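Local coordinates for protein Cel44C (Paenibacillus polymyxa, PDB 2YIH) that hydrolyses internal beta-1,4-glucosidic bonds of xyloglucan and related glucans, acting as a xyloglucanase and endoglucanase of glycoside hydrolase family 44, at residues 300-303 against 304-307; 504-507 against 508-511; 140-144 against 145-149; 79-82 against 83-86; 255-258 against 259-262. The protein carries 8 engineered substitutions. All blocks are in the same frame, centred on the assembly; numbering follows the deposited sequence. Where two conformers were deposited one is given.

Interaction 1: 300-303 against 304-307; sequences VGND and ETKK. With EDO (1,2-ethanediol), chain J.
Two backbone N-H groups converge on Asn302 OD1: Thr305 N at 3.1 Å, a sound bond that arrives from above the amide plane, 36° out of it, and Glu304 N at 2.9 Å, a weak bond because its angle is poor. Asn302 CG sits between its own N and carbonyl carbon (chi1 50°), which folds the amide oxygen back over the first turn, while ND2 goes to Gly292 O. The return bond runs from Asn302 N to Thr305 OG1 (3.0 Å), a hydroxyl also bonded to Gly291 O. This reciprocal pair is a capping box at the start of helix 303-311, with Asn302 as N-cap, and the two side chains cross at about a right angle. Backbone bonds from Lys306 N to Asn302 O and from Lys307 N to Asp303 O complete the turn. Thr305 CG2 points back along the chain to Val300 O at 3.4 Å; that carbonyl is also bonded by Arg309. Gly301 CA, at positive phi, packs against Thr305 OG1 (3.4 Å). The extended Lys306 chain runs back past Val300, CE to CG2 3.7 Å, and its ammonium contacts an ethanediol, probably from the crystallisation liquor. A water accepts from Lys306 NZ and donates to Asp303 OD1 (2.7 Å), bridging two charges that do not touch. On another flank, Lys307 NZ makes a weak salt bridge with Glu304 OE2 (3.4 Å).

Interaction 2: 504-507 against 508-511; sequences TVPP and LTAY
Leu508 follows directly on Pro507 and turns the chain between strands 500-505 and 509-516, its phi and psi both near +50°. With Thr509 it faces Asn453 on the neighbouring strand 446-453 as a G1 beta bulge, and its CG lies 4.5 Å from Pro507 CB. Thr509 points its CB toward the preceding segment. Its hydroxyl, anti to the carbonyl carbon (chi1 -58°), donates to Pro507 O over 3.0 Å from OG1, coming from well above the carbonyl plane, 55° out of it. The same OG1 lies 3.5 Å from Pro506 CB, while Thr509 CG2 rests over one face of the Tyr511 ring, offset toward the rim. Tyr511 swings its ring back across the turn. Thr504 O lies near the ring plane at the CE2 edge, 3.6 Å from Tyr511 CE2, and Val505 CG1 lies 4.1 Å from CE2 as the two side chains slide past each other in opposite directions. Pro506 meets the phenol end at about a right angle, its CD 3.3 Å from Tyr511 OH. A water donates to Thr504 O and lies 2.9 Å from Tyr511 OH, joining the phenol to the first strand. Tyr503 adds an edge-to-face ring contact. Pro506 and Pro507 have no N-H to donate; within the turn the polar links are the Thr509 hydroxyl and a water, while Asn453 of the neighbouring strand also bonds Val505 O.

Interaction 3: 140-144 against 145-149; sequences NAKNA and PFQLQ. With SO4 (sulfate ion), chain F.
Lys142 reaches along the surface loop between strands 135-139 and 156-158, meeting Gln147 at about a right angle and sliding past Phe146 in the opposite direction. The loop belongs to the family 44 catalytic region with its TIM barrel, and it turns through Asn143, whose backbone is in the left-handed helical region, before running on toward the calcium-binding Asp151 and Asp154. The lysine chain is fully extended from CG, itself anti to the backbone N (chi1 -169°), and this carries the ammonium across the turn to two oxygens of the second segment. NZ donates to Pro145 O at 2.8 Å, tilted 20° from the carbonyl plane. It also donates to Gln147 OE1 at 2.9 Å, again tilted from the amide plane and well bent at the oxygen, with a C=O to donor angle of 116°. A salt bridge from NZ to Glu161 of helix 159-170 completes its grip, and the same carboxylate oxygen accepts from Gln147 N. One acid thus ties both sides of the turn to the helix. Phe146 lies beside the aliphatic part of Lys142, CE1 to CB 4.0 Å, while Ala144 O sits over one face of its ring; the ring also stacks with His164. Farther on, the chain binds a sulfate ion, probably from the crystallisation liquor: Leu148 N donates to its O1 in a nearly straight bond of 2.9 Å, and a weaker one runs from Gln149 N to O3 at 3.3 Å.

Interaction 4: 79-82 against 83-86; sequences GLTQ and AECE
This is a helix N-terminal capping contact on the protein surface, where the chain leaves helix 73-77 and after a short link enters the short, weakly bonded helix 82-85. Thr81 is the N-cap and, with Glu84, forms a capping box. Thr81 OG1 accepts from Glu84 N at 2.8 Å in a fairly straight bond of 160°; a chi1 of 66° swings the hydroxyl in over the first turn. In return, Thr81 N donates to Glu84 OE1 over 3.0 Å, meeting the carboxylate from above its plane, 35° out. Glu84 CG lies 3.4 Å from Thr81 OG1, and the chain beyond it runs extended to bring OE1 to Thr81 N, the two side chains crossing at a slant. A carboxylate held at this end of a helix would probably also be favoured by the partial positive charge of the helix N terminus. The backbone of Leu80 flanks the same acid, its CA lying 3.4 Å from Glu84 OE1. The turn is completed by the backbone bond from Cys85 N to Thr81 O at 2.9 Å, whereas the next, from Glu86 N to Gln82 O, is weak. Just upstream, Gly79 has positive phi and ends helix 73-77 in a Schellman motif. Cys85 SG is joined to Cys75 in a disulfide, which staples helix 82-85 back to helix 73-77, and Leu80, in the conformer described, touches Ala90, Val91 and Ser94 of helix 90-102.

Interaction 5: 255-258 against 259-262; sequences YSWF and VDYY
The start of helix 258-273, one of the helices of the family 44 TIM-barrel domain, is wrapped by aromatic side chains. Tyr255 lays one ring face over the backbone of Tyr261: Tyr261 CA stands 3.7 Å from the ring centroid and only 3° off its normal, a CH-pi contact. The two rings are almost perpendicular, at 86°, and touch obliquely through Tyr255 CE2 and Tyr261 CD1 (3.6 Å). Trp257, the N-cap residue, sets its indole beside Val259, the two side chains pointing the same way. Val259 CB lies over the five-membered ring, 3.5 Å from its centroid, in a second CH-pi contact. Asp260 approaches the indole edge, its carboxylate turned 82° to the ring; NE1 makes a weak bond to OD1 at 3.3 Å, and both atoms also bond Ser344 OG of helix 337-348. A water accepting from Ser256 N donates to Asp260 OD2 (2.7 Å). Tyr255, Phe258, Tyr261 and Tyr262 form an aromatic cluster around this first turn, in which Phe258 meets Tyr261 obliquely, CE1 to CD2 3.6 Å, and leans its CZ on Tyr262 CB at 3.7 Å. The backbone bond from Tyr262 N to Phe258 O is nearly straight, whereas those to Trp257 O are weak. Tyr255 OH bonds Asp264 farther along the helix, and Tyr261 packs on helix 205-222.

How the interactions relate
All five contacts are local and follow one another without nesting or crossing. From the N terminus, interaction 4 closes the turn joining helices 73-77 and 82-85, and interaction 3 then closes a turn in the loop between strands 135-139 and 156-158; their centres are about 24 Å apart. Interaction 5 starts helix 258-273 on the catalytic barrel. Interaction 1 caps helix 303-311, and interaction 2 joins strands 500-505 and 509-516 of the nine-stranded sheet. The last two lie with nearest atoms about 7 Å apart, and Asp303 and Lys307 touch Met456, bringing helix 303-311 against the beta domain. Interaction 3 lies across the chain's centre from both.

Interaction 1: 300-303 against 304-307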
loop_
_atom_site.group_PDB
_atom_site.type_symbol
_atom_site.label_atom_id
_atom_site.label_comp_id
_atom_site.label_asym_id
_atom_site.label_seq_id
_atom_site.Cartn_x
_atom_site.Cartn_y
_atom_site.Cartn_z
ATOM N N VAL A 300 -3.552 -4.504 -20.166
ATOM C CA VAL A 300 -2.815 -3.352 -20.678
ATOM C C VAL A 300 -3.711 -2.472 -21.557
ATOM O O VAL A 300 -3.704 -1.233 -21.448
ATOM C CB VAL A 300 -1.467 -3.743 -21.361
ATOM C CG1 VAL A 300 -1.704 -4.675 -22.590
ATOM C CG2 VAL A 300 -0.693 -2.458 -21.758
ATOM N N GLY A 301 -4.522 -3.109 -22.402
ATOM C CA GLY A 301 -5.507 -2.342 -23.179
ATOM C C GLY A 301 -4.908 -1.712 -24.428
ATOM O O GLY A 301 -3.800 -2.056 -24.846
ATOM N N ASN A 302 -5.645 -0.790 -25.030
ATOM C CA ASN A 302 -5.229 -0.156 -26.280
ATOM C C ASN A 302 -4.632 1.216 -25.968
ATOM O O ASN A 302 -4.313 1.507 -24.815
ATOM C CB ASN A 302 -6.443 -0.028 -27.211
ATOM C CG ASN A 302 -7.651 0.595 -26.506
ATOM O OD1 ASN A 302 -7.557 1.702 -25.951
ATOM N ND2 ASN A 302 -8.764 -0.153 -26.447
ATOM N N ASP A 303 -4.424 2.049 -26.990
ATOM C CA ASP A 303 -3.819 3.360 -26.763
ATOM C C ASP A 303 -4.611 4.208 -25.782
ATOM O O ASP A 303 -4.039 4.915 -24.968
ATOM C CB ASP A 303 -3.630 4.126 -28.077
ATOM C CG ASP A 303 -2.444 3.622 -28.887
ATOM O OD1 ASP A 303 -1.700 2.732 -28.430
ATOM O OD2 ASP A 303 -2.264 4.130 -30.010
ATOM N N GLU A 304 -5.931 4.130 -25.841
ATOM C CA GLU A 304 -6.729 4.949 -24.949
ATOM C C GLU A 304 -6.690 4.408 -23.513
ATOM O O GLU A 304 -6.707 5.188 -22.560
ATOM C CB GLU A 304 -8.160 5.068 -25.471
ATOM C CG GLU A 304 -8.227 5.761 -26.869
ATOM C CD GLU A 304 -7.605 7.167 -26.872
ATOM O OE1 GLU A 304 -7.960 7.981 -25.996
ATOM O OE2 GLU A 304 -6.729 7.434 -27.726
ATOM N N THR A 305 -6.560 3.094 -23.374
ATOM C CA THR A 305 -6.406 2.475 -22.039
ATOM C C THR A 305 -5.054 2.929 -21.464
ATOM O O THR A 305 -4.958 3.256 -20.280
ATOM C CB THR A 305 -6.407 0.921 -22.080
ATOM O OG1 THR A 305 -7.445 0.439 -22.952
ATOM C CG2 THR A 305 -6.624 0.338 -20.661
ATOM N N LYS A 306 -4.019 2.935 -22.295
ATOM C CA LYS A 306 -2.681 3.329 -21.829
ATOM C C LYS A 306 -2.666 4.812 -21.434
ATOM O O LYS A 306 -2.067 5.175 -20.419
ATOM C CB LYS A 306 -1.616 3.033 -22.897
ATOM C CG LYS A 306 -1.403 1.535 -23.114
ATOM C CD LYS A 306 -0.740 1.272 -24.470
ATOM C CE LYS A 306 -0.543 -0.235 -24.748
ATOM N NZ LYS A 306 0.286 -0.398 -26.013
ATOM N N LYS A 307 -3.291 5.675 -22.251
ATOM C CA LYS A 307 -3.380 7.082 -21.880
ATOM C C LYS A 307 -4.129 7.268 -20.552
ATOM O O LYS A 307 -3.735 8.085 -19.696
ATOM C CB LYS A 307 -4.049 7.881 -23.005
ATOM C CG LYS A 307 -3.138 8.019 -24.239
ATOM C CD LYS A 307 -3.935 8.726 -25.347
ATOM C CE LYS A 307 -3.200 8.752 -26.673
ATOM N NZ LYS A 307 -4.074 9.486 -27.640
HETATM C C1 EDO J . 3.171 2.331 -25.815
HETATM O O1 EDO J . 2.728 2.119 -27.153
HETATM C C2 EDO J . 3.728 1.013 -25.313
HETATM O O2 EDO J . 2.695 0.026 -25.360
HETATM O O HOH W 1 -2.081 0.141 -27.873
#

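Interaction 2: 504-507 against 508-511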
loop_
_atom_site.group_PDB
_atom_site.type_symbol
_atom_site.label_atom_id
_atom_site.label_comp_id
_atom_site.label_asym_id
_atom_site.label_seq_id
_atom_site.Cartn_x
_atom_site.Cartn_y
_atom_site.Cartn_z
ATOM N N THR A 504 15.625 17.479 -22.874
ATOM C CA THR A 504 14.528 16.992 -23.698
ATOM C C THR A 504 14.024 15.685 -23.078
ATOM O O THR A 504 14.811 14.791 -22.809
ATOM C CB THR A 504 14.999 16.741 -25.156
ATOM O OG1 THR A 504 15.520 17.976 -25.706
ATOM C CG2 THR A 504 13.844 16.248 -26.031
ATOM N N VAL A 505 12.709 15.567 -22.931
ATOM C CA VAL A 505 12.094 14.307 -22.480
ATOM C C VAL A 505 11.298 13.705 -23.639
ATOM O O VAL A 505 10.288 14.231 -24.051
ATOM C CB VAL A 505 11.179 14.541 -21.259
ATOM C CG1 VAL A 505 10.738 13.183 -20.661
ATOM C CG2 VAL A 505 11.927 15.396 -20.192
ATOM N N PRO A 506 11.775 12.590 -24.192
ATOM C CA PRO A 506 11.046 11.939 -25.287
ATOM C C PRO A 506 9.695 11.417 -24.805
ATOM O O PRO A 506 9.476 11.334 -23.586
ATOM C CB PRO A 506 11.957 10.740 -25.644
ATOM C CG PRO A 506 13.275 11.133 -25.188
ATOM C CD PRO A 506 13.041 11.915 -23.906
ATOM N N PRO A 507 8.805 11.040 -25.732
ATOM C CA PRO A 507 7.523 10.478 -25.321
ATOM C C PRO A 507 7.748 9.229 -24.452
ATOM O O PRO A 507 8.742 8.506 -24.630
ATOM C CB PRO A 507 6.905 10.029 -26.659
ATOM C CG PRO A 507 7.647 10.803 -27.703
ATOM C CD PRO A 507 9.006 10.921 -27.192
ATOM N N LEU A 508 6.804 8.966 -23.548
ATOM C CA LEU A 508 6.820 7.721 -22.762
ATOM C C LEU A 508 8.192 7.465 -22.142
ATOM O O LEU A 508 8.733 6.371 -22.243
ATOM C CB LEU A 508 6.381 6.548 -23.648
ATOM C CG LEU A 508 4.983 6.785 -24.256
ATOM C CD1 LEU A 508 4.552 5.677 -25.253
ATOM C CD2 LEU A 508 3.909 6.970 -23.183
ATOM N N THR A 509 8.751 8.469 -21.461
ATOM C CA THR A 509 10.081 8.346 -20.815
ATOM C C THR A 509 10.015 8.935 -19.403
ATOM O O THR A 509 9.316 9.928 -19.187
ATOM C CB THR A 509 11.143 9.126 -21.606
ATOM O OG1 THR A 509 11.171 8.619 -22.943
ATOM C CG2 THR A 509 12.519 9.010 -21.010
ATOM N N ALA A 510 10.686 8.283 -18.454
ATOM C CA ALA A 510 10.811 8.836 -17.099
ATOM C C ALA A 510 12.286 8.960 -16.784
ATOM O O ALA A 510 13.037 8.025 -17.039
ATOM C CB ALA A 510 10.139 7.910 -16.093
ATOM N N TYR A 511 12.704 10.103 -16.237
ATOM C CA TYR A 511 14.100 10.298 -15.813
ATOM C C TYR A 511 14.144 10.671 -14.337
ATOM O O TYR A 511 13.215 11.352 -13.823
ATOM C CB TYR A 511 14.765 11.474 -16.558
ATOM C CG TYR A 511 14.970 11.305 -18.059
ATOM C CD1 TYR A 511 15.741 10.250 -18.556
ATOM C CD2 TYR A 511 14.496 12.280 -18.957
ATOM C CE1 TYR A 511 15.986 10.123 -19.923
ATOM C CE2 TYR A 511 14.696 12.146 -20.342
ATOM C CZ TYR A 511 15.458 11.065 -20.804
ATOM O OH TYR A 511 15.667 10.935 -22.157
HETATM O O HOH W 2 16.734 12.989 -23.957
#

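Interaction 3: 140-144 against 145-149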
loop_
_atom_site.group_PDB
_atom_site.type_symbol
_atom_site.label_atom_id
_atom_site.label_comp_id
_atom_site.label_asym_id
_atom_site.label_seq_id
_atom_site.Cartn_x
_atom_site.Cartn_y
_atom_site.Cartn_z
ATOM N N ASN A 140 -9.383 -13.764 20.747
ATOM C CA ASN A 140 -8.434 -12.666 20.744
ATOM C C ASN A 140 -7.517 -12.711 21.933
ATOM O O ASN A 140 -6.283 -12.509 21.788
ATOM C CB ASN A 140 -9.168 -11.331 20.683
ATOM C CG ASN A 140 -9.798 -11.106 19.341
ATOM O OD1 ASN A 140 -9.309 -11.619 18.318
ATOM N ND2 ASN A 140 -10.911 -10.405 19.329
ATOM N N ALA A 141 -8.095 -12.978 23.108
ATOM C CA ALA A 141 -7.311 -13.014 24.376
ATOM C C ALA A 141 -7.438 -14.376 25.087
ATOM O O ALA A 141 -8.543 -14.788 25.503
ATOM C CB ALA A 141 -7.755 -11.869 25.310
ATOM N N LYS A 142 -6.318 -15.075 25.201
ATOM C CA LYS A 142 -6.293 -16.431 25.736
ATOM C C LYS A 142 -6.733 -16.489 27.199
ATOM O O LYS A 142 -7.407 -17.450 27.618
ATOM C CB LYS A 142 -4.875 -17.025 25.596
ATOM C CG LYS A 142 -4.831 -18.518 25.884
ATOM C CD LYS A 142 -3.387 -19.073 25.798
ATOM C CE LYS A 142 -3.460 -20.623 25.848
ATOM N NZ LYS A 142 -2.054 -21.213 25.950
ATOM N N ASN A 143 -6.347 -15.471 27.968
ATOM C CA ASN A 143 -6.616 -15.503 29.430
ATOM C C ASN A 143 -6.135 -16.809 30.095
ATOM O O ASN A 143 -6.836 -17.416 30.919
ATOM C CB ASN A 143 -8.113 -15.215 29.737
ATOM C CG ASN A 143 -8.553 -13.812 29.294
ATOM O OD1 ASN A 143 -9.707 -13.602 28.864
ATOM N ND2 ASN A 143 -7.630 -12.880 29.307
ATOM N N ALA A 144 -4.937 -17.239 29.726
ATOM C CA ALA A 144 -4.309 -18.434 30.295
ATOM C C ALA A 144 -2.839 -18.306 29.952
ATOM O O ALA A 144 -2.496 -17.522 29.046
ATOM C CB ALA A 144 -4.900 -19.721 29.665
ATOM N N PRO A 145 -1.980 -19.136 30.577
ATOM C CA PRO A 145 -0.556 -18.974 30.310
ATOM C C PRO A 145 -0.262 -19.197 28.830
ATOM O O PRO A 145 -0.767 -20.141 28.252
ATOM C CB PRO A 145 0.090 -20.072 31.168
ATOM C CG PRO A 145 -0.821 -20.160 32.371
ATOM C CD PRO A 145 -2.223 -19.978 31.776
ATOM N N PHE A 146 0.525 -18.308 28.231
ATOM C CA PHE A 146 0.892 -18.451 26.833
ATOM C C PHE A 146 1.865 -19.615 26.631
ATOM O O PHE A 146 2.732 -19.864 27.458
ATOM C CB PHE A 146 1.547 -17.174 26.314
ATOM C CG PHE A 146 0.640 -15.992 26.258
ATOM C CD1 PHE A 146 -0.644 -16.086 25.676
ATOM C CD2 PHE A 146 1.054 -14.772 26.780
ATOM C CE1 PHE A 146 -1.454 -14.975 25.607
ATOM C CE2 PHE A 146 0.240 -13.658 26.688
ATOM C CZ PHE A 146 -1.038 -13.779 26.126
ATOM N N GLN A 147 1.747 -20.288 25.493
ATOM C CA GLN A 147 2.665 -21.338 25.102
ATOM C C GLN A 147 3.409 -20.857 23.859
ATOM O O GLN A 147 2.790 -20.401 22.906
ATOM C CB GLN A 147 1.874 -22.634 24.787
ATOM C CG GLN A 147 0.993 -23.137 25.959
ATOM C CD GLN A 147 -0.062 -24.179 25.509
ATOM O OE1 GLN A 147 -1.209 -23.835 25.130
ATOM N NE2 GLN A 147 0.333 -25.449 25.515
ATOM N N LEU A 148 4.728 -20.993 23.841
ATOM C CA LEU A 148 5.467 -20.795 22.591
ATOM C C LEU A 148 5.249 -21.924 21.601
ATOM O O LEU A 148 5.399 -21.721 20.391
ATOM C CB LEU A 148 6.970 -20.618 22.868
ATOM C CG LEU A 148 7.331 -19.370 23.683
ATOM C CD1 LEU A 148 8.846 -19.319 23.890
ATOM C CD2 LEU A 148 6.862 -18.074 23.012
ATOM N N GLN A 149 4.879 -23.101 22.111
ATOM C CA GLN A 149 4.492 -24.253 21.288
ATOM C C GLN A 149 2.976 -24.409 21.512
ATOM O O GLN A 149 2.559 -24.966 22.540
ATOM C CB GLN A 149 5.227 -25.553 21.727
ATOM C CG GLN A 149 6.769 -25.505 21.596
ATOM C CD GLN A 149 7.486 -26.400 22.621
ATOM O OE1 GLN A 149 8.081 -25.906 23.587
ATOM N NE2 GLN A 149 7.418 -27.717 22.418
HETATM S S SO4 F . 6.106 -23.418 25.932
HETATM O O1 SO4 F . 6.128 -21.968 26.159
HETATM O O2 SO4 F . 6.302 -24.131 27.182
HETATM O O3 SO4 F . 4.828 -23.839 25.353
HETATM O O4 SO4 F . 7.154 -23.812 25.000
#

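Interaction 4: 79-82 against 83-86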
loop_
_atom_site.group_PDB
_atom_site.type_symbol
_atom_site.label_atom_id
_atom_site.label_comp_id
_atom_site.label_asym_id
_atom_site.label_seq_id
_atom_site.Cartn_x
_atom_site.Cartn_y
_atom_site.Cartn_z
ATOM N N GLY A 79 8.418 -19.661 0.444
ATOM C CA GLY A 79 9.608 -20.501 0.165
ATOM C C GLY A 79 10.002 -21.453 1.265
ATOM O O GLY A 79 11.160 -21.868 1.358
ATOM N N LEU A 80 9.046 -21.827 2.115
ATOM C CA LEU A 80 9.336 -22.709 3.232
ATOM C C LEU A 80 9.394 -24.154 2.741
ATOM O O LEU A 80 8.615 -24.557 1.887
ATOM C CB LEU A 80 8.245 -22.588 4.293
ATOM C CG LEU A 80 8.117 -21.245 5.008
ATOM C CD1 LEU A 80 7.173 -21.384 6.205
ATOM C CD2 LEU A 80 9.486 -20.762 5.460
ATOM N N THR A 81 10.274 -24.937 3.336
ATOM C CA THR A 81 10.248 -26.384 3.155
ATOM C C THR A 81 9.027 -26.997 3.813
ATOM O O THR A 81 8.403 -26.396 4.699
ATOM C CB THR A 81 11.484 -27.028 3.805
ATOM O OG1 THR A 81 11.431 -26.857 5.230
ATOM C CG2 THR A 81 12.775 -26.427 3.228
ATOM N N GLN A 82 8.727 -28.240 3.439
ATOM C CA GLN A 82 7.697 -29.010 4.140
ATOM C C GLN A 82 7.939 -29.067 5.644
ATOM O O GLN A 82 7.011 -28.947 6.442
ATOM C CB GLN A 82 7.574 -30.425 3.528
ATOM C CG GLN A 82 7.117 -30.381 2.050
ATOM C CD GLN A 82 7.185 -31.751 1.354
ATOM O OE1 GLN A 82 6.173 -32.447 1.232
ATOM N NE2 GLN A 82 8.378 -32.145 0.926
ATOM N N ALA A 83 9.198 -29.235 6.057
ATOM C CA ALA A 83 9.501 -29.265 7.475
ATOM C C ALA A 83 9.302 -27.899 8.146
ATOM O O ALA A 83 8.763 -27.822 9.250
ATOM C CB ALA A 83 10.944 -29.800 7.724
ATOM N N GLU A 84 9.713 -26.829 7.476
ATOM C CA GLU A 84 9.535 -25.492 8.033
ATOM C C GLU A 84 8.059 -25.135 8.197
ATOM O O GLU A 84 7.683 -24.484 9.179
ATOM C CB GLU A 84 10.228 -24.447 7.183
ATOM C CG GLU A 84 11.716 -24.332 7.505
ATOM C CD GLU A 84 12.518 -23.748 6.374
ATOM O OE1 GLU A 84 11.954 -23.458 5.286
ATOM O OE2 GLU A 84 13.749 -23.572 6.586
ATOM N N CYS A 85 7.242 -25.608 7.250
ATOM C CA CYS A 85 5.782 -25.365 7.250
ATOM C C CYS A 85 5.098 -25.992 8.477
ATOM O O CYS A 85 4.067 -25.504 8.951
ATOM C CB CYS A 85 5.152 -25.869 5.927
ATOM S SG CYS A 85 3.448 -25.335 5.634
ATOM N N GLU A 86 5.728 -27.015 9.059
ATOM C CA GLU A 86 5.193 -27.587 10.296
ATOM C C GLU A 86 5.465 -26.789 11.566
ATOM O O GLU A 86 4.866 -27.091 12.617
ATOM C CB GLU A 86 5.674 -29.051 10.480
ATOM C CG GLU A 86 5.053 -29.998 9.464
ATOM C CD GLU A 86 5.807 -31.326 9.301
ATOM O OE1 GLU A 86 6.867 -31.516 9.933
ATOM O OE2 GLU A 86 5.318 -32.182 8.529
#

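Interaction 5: 255-258 against 259-262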
loop_
_atom_site.group_PDB
_atom_site.type_symbol
_atom_site.label_atom_id
_atom_site.label_comp_id
_atom_site.label_asym_id
_atom_site.label_seq_id
_atom_site.Cartn_x
_atom_site.Cartn_y
_atom_site.Cartn_z
ATOM N N TYR A 255 -23.294 11.058 9.189
ATOM C CA TYR A 255 -21.962 10.798 8.642
ATOM C C TYR A 255 -22.027 10.850 7.124
ATOM O O TYR A 255 -22.998 10.379 6.506
ATOM C CB TYR A 255 -21.445 9.432 9.103
ATOM C CG TYR A 255 -21.119 9.300 10.575
ATOM C CD1 TYR A 255 -20.093 10.042 11.165
ATOM C CD2 TYR A 255 -21.800 8.379 11.364
ATOM C CE1 TYR A 255 -19.782 9.900 12.532
ATOM C CE2 TYR A 255 -21.487 8.190 12.701
ATOM C CZ TYR A 255 -20.467 8.948 13.282
ATOM O OH TYR A 255 -20.168 8.745 14.609
ATOM N N SER A 256 -20.985 11.395 6.500
ATOM C CA SER A 256 -20.966 11.482 5.042
ATOM C C SER A 256 -20.752 10.120 4.394
ATOM O O SER A 256 -21.082 9.930 3.223
ATOM C CB SER A 256 -19.860 12.430 4.556
ATOM O OG SER A 256 -20.101 13.747 5.051
ATOM N N TRP A 257 -20.023 9.260 5.104
ATOM C CA TRP A 257 -19.683 7.928 4.609
ATOM C C TRP A 257 -19.153 7.078 5.732
ATOM O O TRP A 257 -18.890 7.595 6.831
ATOM C CB TRP A 257 -18.679 7.970 3.430
ATOM C CG TRP A 257 -17.327 8.690 3.656
ATOM C CD1 TRP A 257 -16.994 9.579 4.647
ATOM C CD2 TRP A 257 -16.209 8.645 2.760
ATOM N NE1 TRP A 257 -15.716 10.058 4.432
ATOM C CE2 TRP A 257 -15.223 9.513 3.271
ATOM C CE3 TRP A 257 -15.956 7.955 1.561
ATOM C CZ2 TRP A 257 -13.983 9.702 2.638
ATOM C CZ3 TRP A 257 -14.732 8.155 0.909
ATOM C CH2 TRP A 257 -13.762 9.022 1.451
ATOM N N PHE A 258 -19.027 5.768 5.470
ATOM C CA PHE A 258 -18.588 4.811 6.506
ATOM C C PHE A 258 -17.199 5.174 7.078
ATOM O O PHE A 258 -16.923 4.939 8.257
ATOM C CB PHE A 258 -18.615 3.360 5.941
ATOM C CG PHE A 258 -18.010 2.354 6.867
ATOM C CD1 PHE A 258 -18.700 1.920 7.985
ATOM C CD2 PHE A 258 -16.664 1.984 6.721
ATOM C CE1 PHE A 258 -18.064 1.067 8.946
ATOM C CE2 PHE A 258 -16.021 1.154 7.645
ATOM C CZ PHE A 258 -16.708 0.697 8.786
ATOM N N VAL A 259 -16.332 5.729 6.227
ATOM C CA VAL A 259 -14.994 6.174 6.653
ATOM C C VAL A 259 -15.137 6.991 7.953
ATOM O O VAL A 259 -14.435 6.737 8.927
ATOM C CB VAL A 259 -14.323 7.043 5.547
ATOM C CG1 VAL A 259 -13.076 7.834 6.091
ATOM C CG2 VAL A 259 -13.953 6.170 4.325
ATOM N N ASP A 260 -16.077 7.943 7.962
ATOM C CA ASP A 260 -16.284 8.817 9.129
ATOM C C ASP A 260 -16.837 8.078 10.334
ATOM O O ASP A 260 -16.368 8.289 11.463
ATOM C CB ASP A 260 -17.246 9.962 8.767
ATOM C CG ASP A 260 -16.629 10.943 7.784
ATOM O OD1 ASP A 260 -15.388 10.960 7.637
ATOM O OD2 ASP A 260 -17.389 11.663 7.110
ATOM N N TYR A 261 -17.808 7.187 10.090
ATOM C CA TYR A 261 -18.387 6.388 11.176
ATOM C C TYR A 261 -17.290 5.578 11.878
ATOM O O TYR A 261 -17.218 5.522 13.106
ATOM C CB TYR A 261 -19.503 5.458 10.639
ATOM C CG TYR A 261 -19.973 4.399 11.630
ATOM C CD1 TYR A 261 -21.008 4.668 12.528
ATOM C CD2 TYR A 261 -19.419 3.107 11.641
ATOM C CE1 TYR A 261 -21.434 3.685 13.442
ATOM C CE2 TYR A 261 -19.845 2.128 12.544
ATOM C CZ TYR A 261 -20.852 2.426 13.439
ATOM O OH TYR A 261 -21.271 1.488 14.334
ATOM N N TYR A 262 -16.472 4.907 11.077
ATOM C CA TYR A 262 -15.404 4.068 11.627
ATOM C C TYR A 262 -14.400 4.885 12.446
ATOM O O TYR A 262 -14.048 4.518 13.565
ATOM C CB TYR A 262 -14.691 3.334 10.506
ATOM C CG TYR A 262 -13.569 2.401 10.949
ATOM C CD1 TYR A 262 -13.831 1.055 11.279
ATOM C CD2 TYR A 262 -12.235 2.832 10.912
ATOM C CE1 TYR A 262 -12.798 0.205 11.633
ATOM C CE2 TYR A 262 -11.213 2.001 11.245
ATOM C CZ TYR A 262 -11.496 0.684 11.579
ATOM O OH TYR A 262 -10.468 -0.143 11.847
HETATM O O HOH W 3 -19.414 12.759 8.457
#